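PDB 5Y8B: periplasmic binding protein from Roseiflexus sp., which probably binds heme in the periplasm and hands it to a membrane importer. Local coordinates for residues Leu66-Glu71 with Pro88-Ala93; Gly49-Leu54 with Asp70-Pro75; Gly13-Ile18 with Gln102-Phe107. All coordinates share one frame; numbering follows the deposited sequence.

Interaction 1: residues Leu66-Glu71 with Pro88-Ala93. With MG (magnesium ion), chain B.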
loop_
_atom_site.group_PDB
_atom_site.type_symbol
_atom_site.label_atom_id
_atom_site.label_comp_id
_atom_site.label_asym_id
_atom_site.label_seq_id
_atom_site.Cartn_x
_atom_site.Cartn_y
_atom_site.Cartn_z
ATOM N N LEU A 66 -23.005 -7.204 3.625
ATOM C CA LEU A 66 -22.240 -5.957 3.747
ATOM C C LEU A 66 -21.100 -5.868 2.704
ATOM O O LEU A 66 -20.394 -6.853 2.435
ATOM C CB LEU A 66 -21.693 -5.789 5.182
ATOM C CG LEU A 66 -20.739 -4.616 5.490
ATOM C CD1 LEU A 66 -21.456 -3.263 5.464
ATOM C CD2 LEU A 66 -20.014 -4.824 6.813
ATOM N N VAL A 67 -20.957 -4.688 2.107
ATOM C CA VAL A 67 -19.859 -4.395 1.175
ATOM C C VAL A 67 -19.068 -3.241 1.767
ATOM O O VAL A 67 -19.624 -2.206 2.115
ATOM C CB VAL A 67 -20.345 -4.052 -0.257
ATOM C CG1 VAL A 67 -19.164 -3.801 -1.189
ATOM C CG2 VAL A 67 -21.207 -5.168 -0.826
ATOM N N ILE A 68 -17.765 -3.437 1.897
ATOM C CA ILE A 68 -16.928 -2.495 2.622
ATOM C C ILE A 68 -15.626 -2.264 1.856
ATOM O O ILE A 68 -15.049 -3.213 1.290
ATOM C CB ILE A 68 -16.742 -2.944 4.102
ATOM C CG1 ILE A 68 -16.056 -1.856 4.934
ATOM C CG2 ILE A 68 -16.064 -4.318 4.211
ATOM C CD1 ILE A 68 -16.206 -2.019 6.435
ATOM N N GLY A 69 -15.205 -0.995 1.796
ATOM C CA GLY A 69 -13.953 -0.612 1.134
ATOM C C GLY A 69 -13.452 0.778 1.499
ATOM O O GLY A 69 -13.955 1.410 2.422
ATOM N N ASP A 70 -12.439 1.244 0.785
ATOM C CA ASP A 70 -11.991 2.628 0.918
ATOM C C ASP A 70 -12.092 3.402 -0.411
ATOM O O ASP A 70 -12.501 2.841 -1.428
ATOM C CB ASP A 70 -10.580 2.712 1.554
ATOM C CG ASP A 70 -9.497 2.055 0.711
ATOM O OD1 ASP A 70 -9.614 1.997 -0.531
ATOM O OD2 ASP A 70 -8.486 1.595 1.298
ATOM N N GLU A 71 -11.693 4.671 -0.394
ATOM C CA GLU A 71 -11.742 5.539 -1.580
ATOM C C GLU A 71 -10.995 5.034 -2.842
ATOM O O GLU A 71 -11.258 5.529 -3.933
ATOM C CB GLU A 71 -11.358 6.991 -1.225
ATOM C CG GLU A 71 -9.924 7.211 -0.755
ATOM C CD GLU A 71 -9.666 8.650 -0.338
ATOM O OE1 GLU A 71 -9.519 8.889 0.878
ATOM O OE2 GLU A 71 -9.619 9.549 -1.210
ATOM N N PRO A 88 -26.076 -2.693 2.013
ATOM C CA PRO A 88 -25.325 -1.688 2.786
ATOM C C PRO A 88 -23.874 -1.597 2.322
ATOM O O PRO A 88 -23.201 -2.628 2.162
ATOM C CB PRO A 88 -25.397 -2.217 4.225
ATOM C CG PRO A 88 -26.610 -3.079 4.248
ATOM C CD PRO A 88 -26.601 -3.750 2.904
ATOM N N LEU A 89 -23.423 -0.372 2.077
ATOM C CA LEU A 89 -22.109 -0.114 1.505
ATOM C C LEU A 89 -21.369 0.891 2.375
ATOM O O LEU A 89 -21.837 2.017 2.567
ATOM C CB LEU A 89 -22.244 0.402 0.062
ATOM C CG LEU A 89 -21.001 0.944 -0.663
ATOM C CD1 LEU A 89 -20.025 -0.172 -0.996
ATOM C CD2 LEU A 89 -21.384 1.685 -1.934
ATOM N N ALA A 90 -20.221 0.480 2.905
ATOM C CA ALA A 90 -19.434 1.357 3.770
ATOM C C ALA A 90 -18.062 1.665 3.149
ATOM O O ALA A 90 -17.196 0.791 3.058
ATOM C CB ALA A 90 -19.307 0.745 5.161
ATOM N N ILE A 91 -17.886 2.900 2.696
ATOM C CA ILE A 91 -16.625 3.331 2.066
ATOM C C ILE A 91 -15.928 4.351 2.943
ATOM O O ILE A 91 -16.518 5.386 3.268
ATOM C CB ILE A 91 -16.840 3.929 0.648
ATOM C CG1 ILE A 91 -17.486 2.908 -0.306
ATOM C CG2 ILE A 91 -15.547 4.528 0.089
ATOM C CD1 ILE A 91 -16.732 1.604 -0.498
ATOM N N THR A 92 -14.680 4.060 3.316
ATOM C CA THR A 92 -13.866 4.984 4.133
ATOM C C THR A 92 -12.853 5.773 3.312
ATOM O O THR A 92 -12.456 5.346 2.221
ATOM C CB THR A 92 -13.138 4.273 5.308
ATOM O OG1 THR A 92 -12.355 5.225 6.027
ATOM C CG2 THR A 92 -12.227 3.127 4.845
ATOM N N ALA A 93 -12.442 6.922 3.847
ATOM C CA ALA A 93 -11.327 7.668 3.281
ATOM C C ALA A 93 -10.020 6.929 3.575
ATOM O O ALA A 93 -9.904 6.223 4.573
ATOM C CB ALA A 93 -11.274 9.088 3.825
HETATM MG MG MG B . -6.412 1.558 0.852
HETATM O O HOH W 1 -7.104 0.694 -1.104
HETATM O O HOH W 2 -4.354 1.257 0.676
#

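Interaction 2: residues Gly49-Leu54 with Asp70-Pro75. With MG (magnesium ion), chain B.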
loop_
_atom_site.group_PDB
_atom_site.type_symbol
_atom_site.label_atom_id
_atom_site.label_comp_id
_atom_site.label_asym_id
_atom_site.label_seq_id
_atom_site.Cartn_x
_atom_site.Cartn_y
_atom_site.Cartn_z
ATOM N N GLY A 49 -12.166 -9.229 -8.549
ATOM C CA GLY A 49 -11.514 -8.451 -9.604
ATOM C C GLY A 49 -10.571 -7.387 -9.062
ATOM O O GLY A 49 -10.155 -7.429 -7.892
ATOM N N TYR A 50 -10.236 -6.430 -9.918
ATOM C CA TYR A 50 -9.326 -5.355 -9.570
ATOM C C TYR A 50 -10.067 -4.207 -8.905
ATOM O O TYR A 50 -11.100 -3.748 -9.407
ATOM C CB TYR A 50 -8.533 -4.915 -10.804
ATOM C CG TYR A 50 -7.623 -6.017 -11.305
ATOM C CD1 TYR A 50 -6.462 -6.366 -10.595
ATOM C CD2 TYR A 50 -7.932 -6.739 -12.470
ATOM C CE1 TYR A 50 -5.625 -7.382 -11.036
ATOM C CE2 TYR A 50 -7.093 -7.760 -12.925
ATOM C CZ TYR A 50 -5.945 -8.079 -12.200
ATOM O OH TYR A 50 -5.104 -9.083 -12.620
ATOM N N GLN A 51 -9.530 -3.760 -7.771
ATOM C CA GLN A 51 -10.216 -2.810 -6.877
ATOM C C GLN A 51 -10.735 -1.545 -7.570
ATOM O O GLN A 51 -11.748 -1.002 -7.151
ATOM C CB GLN A 51 -9.354 -2.467 -5.639
ATOM C CG GLN A 51 -8.129 -1.610 -5.925
ATOM C CD GLN A 51 -7.094 -1.621 -4.813
ATOM O OE1 GLN A 51 -7.368 -1.232 -3.680
ATOM N NE2 GLN A 51 -5.871 -2.029 -5.154
ATOM N N ARG A 52 -10.048 -1.110 -8.630
ATOM C CA ARG A 52 -10.417 0.091 -9.397
ATOM C C ARG A 52 -11.314 -0.188 -10.604
ATOM O O ARG A 52 -11.818 0.748 -11.225
ATOM C CB ARG A 52 -9.166 0.851 -9.855
ATOM C CG ARG A 52 -8.463 1.637 -8.755
ATOM C CD ARG A 52 -7.118 2.184 -9.215
ATOM N NE ARG A 52 -6.225 2.410 -8.076
ATOM C CZ ARG A 52 -5.297 1.553 -7.641
ATOM N NH1 ARG A 52 -5.094 0.388 -8.240
ATOM N NH2 ARG A 52 -4.555 1.871 -6.596
ATOM N N ARG A 53 -11.510 -1.472 -10.916
ATOM C CA ARG A 53 -12.212 -1.928 -12.128
ATOM C C ARG A 53 -13.326 -2.934 -11.774
ATOM O O ARG A 53 -13.382 -4.044 -12.313
ATOM C CB ARG A 53 -11.216 -2.558 -13.126
ATOM C CG ARG A 53 -9.974 -1.732 -13.463
ATOM C CD ARG A 53 -8.838 -2.660 -13.875
ATOM N NE ARG A 53 -7.643 -1.934 -14.304
ATOM C CZ ARG A 53 -7.038 -2.069 -15.488
ATOM N NH1 ARG A 53 -5.957 -1.343 -15.755
ATOM N NH2 ARG A 53 -7.487 -2.923 -16.405
ATOM N N LEU A 54 -14.208 -2.535 -10.866
ATOM C CA LEU A 54 -15.208 -3.442 -10.298
ATOM C C LEU A 54 -16.547 -3.431 -11.025
ATOM O O LEU A 54 -16.961 -2.403 -11.574
ATOM C CB LEU A 54 -15.408 -3.139 -8.804
ATOM C CG LEU A 54 -14.179 -3.270 -7.891
ATOM C CD1 LEU A 54 -14.447 -2.655 -6.530
ATOM C CD2 LEU A 54 -13.720 -4.718 -7.745
ATOM N N ASP A 70 -12.439 1.244 0.785
ATOM C CA ASP A 70 -11.991 2.628 0.918
ATOM C C ASP A 70 -12.092 3.402 -0.411
ATOM O O ASP A 70 -12.501 2.841 -1.428
ATOM C CB ASP A 70 -10.580 2.712 1.554
ATOM C CG ASP A 70 -9.497 2.055 0.711
ATOM O OD1 ASP A 70 -9.614 1.997 -0.531
ATOM O OD2 ASP A 70 -8.486 1.595 1.298
ATOM N N GLU A 71 -11.693 4.671 -0.394
ATOM C CA GLU A 71 -11.742 5.539 -1.580
ATOM C C GLU A 71 -10.995 5.034 -2.842
ATOM O O GLU A 71 -11.258 5.529 -3.933
ATOM C CB GLU A 71 -11.358 6.991 -1.225
ATOM C CG GLU A 71 -9.924 7.211 -0.755
ATOM C CD GLU A 71 -9.666 8.650 -0.338
ATOM O OE1 GLU A 71 -9.519 8.889 0.878
ATOM O OE2 GLU A 71 -9.619 9.549 -1.210
ATOM N N ALA A 72 -10.108 4.044 -2.709
ATOM C CA ALA A 72 -9.444 3.468 -3.892
ATOM C C ALA A 72 -10.357 2.560 -4.730
ATOM O O ALA A 72 -10.106 2.375 -5.918
ATOM C CB ALA A 72 -8.152 2.754 -3.527
ATOM N N ALA A 73 -11.403 2.010 -4.112
ATOM C CA ALA A 73 -12.379 1.155 -4.784
ATOM C C ALA A 73 -13.215 1.930 -5.806
ATOM O O ALA A 73 -13.698 3.024 -5.519
ATOM C CB ALA A 73 -13.291 0.512 -3.760
ATOM N N GLY A 74 -13.396 1.351 -6.990
ATOM C CA GLY A 74 -14.193 1.981 -8.039
ATOM C C GLY A 74 -14.501 1.071 -9.217
ATOM O O GLY A 74 -14.171 -0.117 -9.170
ATOM N N PRO A 75 -15.110 1.607 -10.284
ATOM C CA PRO A 75 -15.409 3.045 -10.434
ATOM C C PRO A 75 -16.617 3.511 -9.607
ATOM O O PRO A 75 -17.409 2.661 -9.173
ATOM C CB PRO A 75 -15.708 3.175 -11.934
ATOM C CG PRO A 75 -16.264 1.847 -12.318
ATOM C CD PRO A 75 -15.551 0.827 -11.459
HETATM MG MG MG B . -6.412 1.558 0.852
HETATM O O HOH W 1 -7.104 0.694 -1.104
HETATM O O HOH W 2 -4.354 1.257 0.676
#

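Interaction 3: residues Gly13-Ile18 with Gln102-Phe107. With MG (magnesium ion), chain B.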
loop_
_atom_site.group_PDB
_atom_site.type_symbol
_atom_site.label_atom_id
_atom_site.label_comp_id
_atom_site.label_asym_id
_atom_site.label_seq_id
_atom_site.Cartn_x
_atom_site.Cartn_y
_atom_site.Cartn_z
ATOM N N GLY A 13 -7.469 -4.564 -0.357
ATOM C CA GLY A 13 -6.608 -5.452 0.413
ATOM C C GLY A 13 -6.332 -5.025 1.843
ATOM O O GLY A 13 -6.300 -5.867 2.739
ATOM N N ASP A 14 -6.131 -3.725 2.054
ATOM C CA ASP A 14 -5.883 -3.190 3.394
ATOM C C ASP A 14 -7.107 -3.334 4.299
ATOM O O ASP A 14 -6.975 -3.722 5.469
ATOM C CB ASP A 14 -5.359 -1.743 3.347
ATOM C CG ASP A 14 -6.290 -0.785 2.605
ATOM O OD1 ASP A 14 -6.973 -1.193 1.651
ATOM O OD2 ASP A 14 -6.321 0.407 2.957
ATOM N N ILE A 15 -8.289 -3.063 3.733
ATOM C CA ILE A 15 -9.581 -3.288 4.397
ATOM C C ILE A 15 -9.742 -4.772 4.786
ATOM O O ILE A 15 -10.138 -5.084 5.907
ATOM C CB ILE A 15 -10.770 -2.767 3.524
ATOM C CG1 ILE A 15 -10.682 -1.238 3.265
ATOM C CG2 ILE A 15 -12.129 -3.169 4.102
ATOM C CD1 ILE A 15 -10.658 -0.326 4.486
ATOM N N THR A 16 -9.415 -5.673 3.855
ATOM C CA THR A 16 -9.416 -7.109 4.110
ATOM C C THR A 16 -8.470 -7.467 5.269
ATOM O O THR A 16 -8.873 -8.135 6.222
ATOM C CB THR A 16 -9.072 -7.894 2.826
ATOM O OG1 THR A 16 -10.091 -7.658 1.847
ATOM C CG2 THR A 16 -8.963 -9.392 3.084
ATOM N N GLU A 17 -7.223 -7.014 5.184
ATOM C CA GLU A 17 -6.264 -7.209 6.271
ATOM C C GLU A 17 -6.784 -6.753 7.662
ATOM O O GLU A 17 -6.600 -7.472 8.660
ATOM C CB GLU A 17 -4.932 -6.545 5.923
ATOM C CG GLU A 17 -3.821 -6.959 6.864
ATOM C CD GLU A 17 -2.463 -6.395 6.511
ATOM O OE1 GLU A 17 -2.272 -5.863 5.392
ATOM O OE2 GLU A 17 -1.578 -6.505 7.384
ATOM N N ILE A 18 -7.439 -5.585 7.709
ATOM C CA ILE A 18 -8.088 -5.076 8.935
ATOM C C ILE A 18 -9.167 -6.035 9.462
ATOM O O ILE A 18 -9.229 -6.280 10.681
ATOM C CB ILE A 18 -8.663 -3.638 8.747
ATOM C CG1 ILE A 18 -7.524 -2.645 8.494
ATOM C CG2 ILE A 18 -9.426 -3.158 9.984
ATOM C CD1 ILE A 18 -7.962 -1.343 7.876
ATOM N N GLN A 102 -4.997 3.835 11.598
ATOM C CA GLN A 102 -5.889 3.959 12.767
ATOM C C GLN A 102 -7.328 4.366 12.393
ATOM O O GLN A 102 -8.297 3.841 12.964
ATOM C CB GLN A 102 -5.277 4.861 13.860
ATOM C CG GLN A 102 -5.298 6.355 13.566
ATOM C CD GLN A 102 -4.266 7.148 14.350
ATOM O OE1 GLN A 102 -3.225 7.543 13.807
ATOM N NE2 GLN A 102 -4.542 7.388 15.630
ATOM N N GLN A 103 -7.456 5.265 11.418
ATOM C CA GLN A 103 -8.764 5.704 10.907
ATOM C C GLN A 103 -9.558 4.583 10.212
ATOM O O GLN A 103 -10.761 4.429 10.454
ATOM C CB GLN A 103 -8.612 6.925 10.001
ATOM C CG GLN A 103 -8.197 8.167 10.784
ATOM C CD GLN A 103 -8.307 9.467 10.000
ATOM O OE1 GLN A 103 -9.353 9.777 9.436
ATOM N NE2 GLN A 103 -7.232 10.250 9.995
ATOM N N LYS A 104 -8.876 3.790 9.386
ATOM C CA LYS A 104 -9.514 2.661 8.705
ATOM C C LYS A 104 -9.902 1.533 9.677
ATOM O O LYS A 104 -10.961 0.929 9.528
ATOM C CB LYS A 104 -8.641 2.142 7.559
ATOM C CG LYS A 104 -8.521 3.114 6.389
ATOM C CD LYS A 104 -7.651 2.568 5.271
ATOM C CE LYS A 104 -6.200 2.451 5.706
ATOM N NZ LYS A 104 -5.285 2.233 4.557
ATOM N N ILE A 105 -9.052 1.286 10.678
ATOM C CA ILE A 105 -9.313 0.286 11.728
ATOM C C ILE A 105 -10.605 0.596 12.509
ATOM O O ILE A 105 -11.438 -0.306 12.733
ATOM C CB ILE A 105 -8.070 0.067 12.653
ATOM C CG1 ILE A 105 -6.941 -0.634 11.866
ATOM C CG2 ILE A 105 -8.434 -0.769 13.888
ATOM C CD1 ILE A 105 -5.532 -0.380 12.371
ATOM N N ARG A 106 -10.770 1.867 12.886
ATOM C CA ARG A 106 -11.921 2.319 13.672
ATOM C C ARG A 106 -13.201 2.303 12.859
ATOM O O ARG A 106 -14.261 1.924 13.364
ATOM C CB ARG A 106 -11.670 3.718 14.271
ATOM C CG ARG A 106 -10.731 3.683 15.467
ATOM C CD ARG A 106 -10.422 5.071 16.015
ATOM N NE ARG A 106 -9.951 4.991 17.397
ATOM C CZ ARG A 106 -8.702 5.219 17.796
ATOM N NH1 ARG A 106 -7.749 5.584 16.930
ATOM N NH2 ARG A 106 -8.406 5.096 19.082
ATOM N N PHE A 107 -13.090 2.716 11.601
ATOM C CA PHE A 107 -14.210 2.699 10.659
ATOM C C PHE A 107 -14.744 1.267 10.486
ATOM O O PHE A 107 -15.952 1.032 10.645
ATOM C CB PHE A 107 -13.761 3.286 9.311
ATOM C CG PHE A 107 -14.798 3.197 8.222
ATOM C CD1 PHE A 107 -15.688 4.249 8.003
ATOM C CD2 PHE A 107 -14.876 2.071 7.395
ATOM C CE1 PHE A 107 -16.640 4.174 6.993
ATOM C CE2 PHE A 107 -15.828 1.992 6.388
ATOM C CZ PHE A 107 -16.714 3.044 6.191
HETATM MG MG MG B . -6.412 1.558 0.852
HETATM O O HOH W 2 -4.354 1.257 0.676
HETATM O O HOH W 1 -7.104 0.694 -1.104
#

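Interaction 1: residues Leu66-Glu71 with Pro88-Ala93
V67 to D70 lie beside L89 to T92 in register, as parallel strands 66-70 and 89-92 whose axes come within 4.4 Å and run at 13° to each other. V67 N donates to P88 O and V67 O accepts from A90 N at 2.9 Å; G69 repeats the pattern with A90 O and T92 N, so these two residues of strand 66-70 supply both of their backbone polar groups. The last rung is weak: E71 N reaches T92 O with 126° at the hydrogen. On one face V67 CG1, anti to its backbone N (chi1 -178°), meets L89 CD1 at 3.7 Å, the two side chains crossing obliquely. On the same face G69 has no side chain, and I91 CD1 lies against its backbone, 3.9 Å from G69 CA. The other face carries I68, A90, D70 and T92; I68 CG1 lies 4.2 Å from A90 CB, and T92 CG2 sits 3.7 Å from D70 CB. F107 and I15 from two helices cover this face. Beyond its CB, D70 turns away from T92: OD2 binds the magnesium ion at 2.1 Å, while OD1 accepts from A72 N and lies within hydrogen-bonding reach of a metal-bound water. E71 stretches out beyond CG alongside A93, its OE1 3.2 Å from A93 CA, and OE1 accepts from D94 N. The strands belong to the beta-alpha-beta unit 66-70, 76-84, 89-92 of a parallel sheet in the N-terminal lobe, with the metal ligand at the C-terminal end of a strand.

Interaction 2: residues Gly49-Leu54 with Asp70-Pro75
G74 joins the two loops through both of its backbone polar groups. G74 N donates to Q51 O at 2.9 Å, in the carbonyl plane, and G74 O in turn accepts from L54 N at 3.0 Å on a lone pair. A73 CA adds a CH...O contact to Q51 O. Each loop is folded by its own type I turn: R53 N returns to Y50 O, and A73 N to D70 O. An Asx turn overlaps the second: D70 OD1 accepts from A72 N, which comes from above the carboxylate plane, 36° out of it. Q51 OE1 accepts from N12 ND2, and a magnesium-bound water lies 3.2 Å from Q51 OE1 and 2.9 Å from D70 OD1, between the loops. R52 CG, beside its backbone N (chi1 -75°), lies 3.4 Å from A72 O, and P75 CD sits 3.5 Å from L54 O, an oxygen that accepts from T78 OG1. P75 follows a cis peptide bond and occupies the N-cap position of helix 76-84. Two type I turns are thus joined through the backbone of Q51, within the first, and of L54 and G74, the residues that leave them, beside a hydrated magnesium site.

Interaction 3: residues Gly13-Ile18 with Gln102-Phe107
D14 OD2 is gripped by the magnesium ion at 2.4 Å and by K104 NZ at 2.6 Å, the latter a salt bridge made on the anti lone pair of the carboxylate. This charged pair joins helices 13-21 and 100-111, which lie on the same side of the parallel sheet in an alpha/beta lobe. Over the short segments the axes approach to 10.0 Å with a crossing angle of -60°. D14 points toward the other helix, its CG held between the backbone N and the carbonyl carbon (chi1 57°), and the D14 and K104 side chains cross at about a right angle. K104 bends at chi3 (-67°), which carries its ammonium group beside the metal site. There NZ also forms a salt bridge with D94, itself a metal ligand, and donates to M246 O. With two carboxylates and a carbonyl round it, the buried amine is probably kept charged, and its charge would offset part of the negative charge gathered at the ion. Below this polar end the lysine stem is apolar: I15 CD1 lies 4.2 Å from K104 CD, and I18 CD1 rests 3.6 Å from K104 CB, the I18 and K104 side chains again meeting at about a right angle. I18 also reaches I105 with its other branch, CG2 standing 3.9 Å from I105 CA. I105 also packs against L121, A122 and V125 of helix 115-135. Between the two isoleucines themselves, I18 CG1 and I105 CG1 are 4.0 Å apart.

How the interactions relate
From the N terminus, helix 13-21 comes first and is met by helix 100-111, so interaction 3 closes the longest loop, with 83 residues between its segments, and both other contacts fall within it. Interaction 2 spans 49-54 to 70-75 and interaction 1 spans 66-71 to 88-93; these two loops cross by sharing D70 and E71, where strand 66-70 runs into the turn. Interaction 1 pairs two sheet strands, interaction 2 fastens a loop ahead of helix 56-60 to that turn, and interaction 3 packs helices over the sheet. F107 lies against T92, while D70 and D14, with D94, bind the same magnesium ion.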